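Local atomic coordinates of putative polyketide synthase (Streptomyces coelicolor, PDB entry 1U0M), a protein that condenses five malonyl-CoA units into a pentaketide and cyclises it to 1,3,6,8-tetrahydroxynaphthalene, a precursor of melanin. Residues V17-H22 / T307-I312. Sequence-based numbering, arbitrary orientation.
Sequences VSVPEH and TEYGNI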
ATOM      1  N   VAL A  17      10.696  14.217  13.492  1.00 49.83           N
ATOM      2  CA  VAL A  17      11.615  13.702  12.482  1.00 46.32           C
ATOM      3  C   VAL A  17      12.999  13.375  13.039  1.00 44.61           C
ATOM      4  O   VAL A  17      13.526  14.088  13.892  1.00 42.48           O
ATOM      5  CB  VAL A  17      11.783  14.704  11.303  1.00 46.85           C
ATOM      6  CG1 VAL A  17      12.599  14.067  10.193  1.00 44.38           C
ATOM      7  CG2 VAL A  17      10.423  15.134  10.776  1.00 44.78           C
ATOM      8  N   SER A  18      13.581  12.293  12.531  1.00 42.45           N
ATOM      9  CA  SER A  18      14.902  11.833  12.952  1.00 41.78           C
ATOM     10  C   SER A  18      15.660  11.219  11.758  1.00 39.79           C
ATOM     11  O   SER A  18      15.073  10.497  10.964  1.00 40.20           O
ATOM     12  CB  SER A  18      14.726  10.802  14.072  1.00 42.12           C
ATOM     13  OG  SER A  18      15.947  10.182  14.399  1.00 45.18           O
ATOM     14  N   VAL A  19      16.951  11.521  11.616  1.00 38.34           N
ATOM     15  CA  VAL A  19      17.750  10.978  10.511  1.00 36.65           C
ATOM     16  C   VAL A  19      18.958  10.231  11.071  1.00 36.79           C
ATOM     17  O   VAL A  19      19.398  10.513  12.173  1.00 37.81           O
ATOM     18  CB  VAL A  19      18.251  12.092   9.534  1.00 34.78           C
ATOM     19  CG1 VAL A  19      17.067  12.764   8.838  1.00 34.44           C
ATOM     20  CG2 VAL A  19      19.070  13.110  10.279  1.00 31.65           C
ATOM     21  N   PRO A  20      19.502   9.260  10.320  1.00 36.61           N
ATOM     22  CA  PRO A  20      20.663   8.475  10.771  1.00 36.68           C
ATOM     23  C   PRO A  20      21.926   9.294  10.988  1.00 37.73           C
ATOM     24  O   PRO A  20      22.073  10.385  10.441  1.00 38.00           O
ATOM     25  CB  PRO A  20      20.815   7.416   9.682  1.00 37.05           C
ATOM     26  CG  PRO A  20      20.310   8.136   8.452  1.00 38.00           C
ATOM     27  CD  PRO A  20      19.072   8.842   8.975  1.00 35.63           C
ATOM     28  N   GLU A  21      22.848   8.744  11.770  1.00 38.81           N
ATOM     29  CA  GLU A  21      24.069   9.451  12.126  1.00 42.74           C
ATOM     30  C   GLU A  21      25.189   9.566  11.103  1.00 41.99           C
ATOM     31  O   GLU A  21      26.096  10.379  11.274  1.00 44.49           O
ATOM     32  CB  GLU A  21      24.630   8.873  13.432  1.00 44.35           C
ATOM     33  CG  GLU A  21      24.927   7.382  13.424  1.00 50.39           C
ATOM     34  CD  GLU A  21      23.689   6.521  13.210  1.00 53.24           C
ATOM     35  OE1 GLU A  21      22.604   6.872  13.727  1.00 53.68           O
ATOM     36  OE2 GLU A  21      23.809   5.480  12.532  1.00 54.98           O
ATOM     37  N   HIS A  22      25.149   8.765  10.048  1.00 39.81           N
ATOM     38  CA  HIS A  22      26.189   8.826   9.032  1.00 37.76           C
ATOM     39  C   HIS A  22      25.863   9.962   8.046  1.00 38.25           C
ATOM     40  O   HIS A  22      24.787  10.005   7.461  1.00 35.61           O
ATOM     41  CB  HIS A  22      26.272   7.474   8.341  1.00 38.40           C
ATOM     42  CG  HIS A  22      26.472   6.336   9.294  1.00 40.71           C
ATOM     43  ND1 HIS A  22      27.619   6.188  10.046  1.00 42.18           N
ATOM     44  CD2 HIS A  22      25.670   5.295   9.623  1.00 41.80           C
ATOM     45  CE1 HIS A  22      27.517   5.103  10.793  1.00 42.30           C
ATOM     46  NE2 HIS A  22      26.343   4.543  10.555  1.00 43.69           N
ATOM     47  N   THR A 307      18.144  20.735   1.564  1.00 40.02           N
ATOM     48  CA  THR A 307      19.485  21.273   1.750  1.00 38.29           C
ATOM     49  C   THR A 307      20.255  20.547   2.845  1.00 37.70           C
ATOM     50  O   THR A 307      21.467  20.322   2.720  1.00 37.10           O
ATOM     51  CB  THR A 307      19.434  22.792   2.093  1.00 39.27           C
ATOM     52  OG1 THR A 307      18.816  23.504   1.015  1.00 42.73           O
ATOM     53  CG2 THR A 307      20.827  23.343   2.291  1.00 36.87           C
ATOM     54  N   GLU A 308      19.544  20.171   3.903  1.00 36.37           N
ATOM     55  CA  GLU A 308      20.146  19.490   5.047  1.00 39.35           C
ATOM     56  C   GLU A 308      19.981  17.961   5.081  1.00 39.45           C
ATOM     57  O   GLU A 308      20.824  17.252   5.634  1.00 42.67           O
ATOM     58  CB  GLU A 308      19.590  20.090   6.350  1.00 39.10           C
ATOM     59  CG  GLU A 308      20.051  19.363   7.599  1.00 42.88           C
ATOM     60  CD  GLU A 308      19.503  19.947   8.897  1.00 43.52           C
ATOM     61  OE1 GLU A 308      18.291  20.253   8.971  1.00 42.13           O
ATOM     62  OE2 GLU A 308      20.296  20.075   9.853  1.00 43.65           O
ATOM     63  N   TYR A 309      18.910  17.448   4.493  1.00 37.84           N
ATOM     64  CA  TYR A 309      18.663  16.013   4.522  1.00 38.05           C
ATOM     65  C   TYR A 309      18.685  15.385   3.137  1.00 38.24           C
ATOM     66  O   TYR A 309      18.942  14.191   2.986  1.00 39.68           O
ATOM     67  CB  TYR A 309      17.301  15.742   5.185  1.00 39.42           C
ATOM     68  CG  TYR A 309      17.216  16.143   6.648  1.00 39.05           C
ATOM     69  CD1 TYR A 309      15.979  16.333   7.269  1.00 41.03           C
ATOM     70  CD2 TYR A 309      18.368  16.308   7.417  1.00 41.10           C
ATOM     71  CE1 TYR A 309      15.893  16.677   8.622  1.00 40.38           C
ATOM     72  CE2 TYR A 309      18.297  16.649   8.766  1.00 38.79           C
ATOM     73  CZ  TYR A 309      17.059  16.832   9.362  1.00 41.25           C
ATOM     74  OH  TYR A 309      16.991  17.159  10.697  1.00 41.19           O
ATOM     75  N   GLY A 310      18.421  16.198   2.125  1.00 37.61           N
ATOM     76  CA  GLY A 310      18.380  15.688   0.773  1.00 34.72           C
ATOM     77  C   GLY A 310      16.948  15.274   0.541  1.00 33.92           C
ATOM     78  O   GLY A 310      16.060  15.642   1.309  1.00 32.74           O
ATOM     79  N   ASN A 311      16.702  14.511  -0.511  1.00 33.33           N
ATOM     80  CA  ASN A 311      15.351  14.069  -0.777  1.00 32.60           C
ATOM     81  C   ASN A 311      15.094  12.796   0.011  1.00 33.84           C
ATOM     82  O   ASN A 311      15.611  11.727  -0.325  1.00 32.58           O
ATOM     83  CB  ASN A 311      15.155  13.793  -2.257  1.00 31.48           C
ATOM     84  CG  ASN A 311      13.711  13.631  -2.610  1.00 32.42           C
ATOM     85  OD1 ASN A 311      12.924  13.084  -1.819  1.00 36.09           O
ATOM     86  ND2 ASN A 311      13.335  14.097  -3.799  1.00 28.75           N
ATOM     87  N   ILE A 312      14.292  12.918   1.062  1.00 34.83           N
ATOM     88  CA  ILE A 312      13.973  11.786   1.900  1.00 32.88           C
ATOM     89  C   ILE A 312      12.564  11.277   1.603  1.00 34.53           C
ATOM     90  O   ILE A 312      11.825  10.871   2.506  1.00 36.18           O
ATOM     91  CB  ILE A 312      14.119  12.157   3.380  1.00 32.37           C
ATOM     92  CG1 ILE A 312      13.194  13.319   3.741  1.00 35.42           C
ATOM     93  CG2 ILE A 312      15.528  12.605   3.643  1.00 34.36           C
ATOM     94  CD1 ILE A 312      13.235  13.675   5.195  1.00 29.21           C
TER
HETATM   95  O   HOH W   1      15.598  15.625  12.736  1.00 44.41           O
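Val19 sets its CG1 methyl over the centre of one face of the Tyr309 ring: CG1 stands 3.8 Å from the ring centroid and just 2° off its normal, which identifies a CH-pi contact over the face. The six ring carbons lie at nearly equal distances from that methyl, as centring requires. In Val19, chi1 of -64° sets CG1 anti to the carbonyl carbon and leaves CG2 between N and C, from where it meets Tyr309 CE2 at 3.9 Å. A looser apolar approach, Val17 CG1 to Tyr309 CE1 at 4.5 Å, comes in obliquely. Val17 and Val19 point their CB toward segment 307-312 and Ser18 between them points away, the alternation of an extended chain. In this thiolase fold the contact links the end of strand 11-18 and the loop that follows it, from the N-terminal chalcone synthase-like half, to the turn after helix 300-308 of the C-terminal half; Gly310 leaves that helix with positive phi (90°). The polar link is indirect: one water donates to Val17 O at 2.8 Å and also hydrogen-bonds Tyr309 OH at 2.9 Å. Val17 O has a second partner in Arg94 NH2, while Arg323 makes a cation-pi contact with the Tyr309 ring and a salt bridge to Glu308.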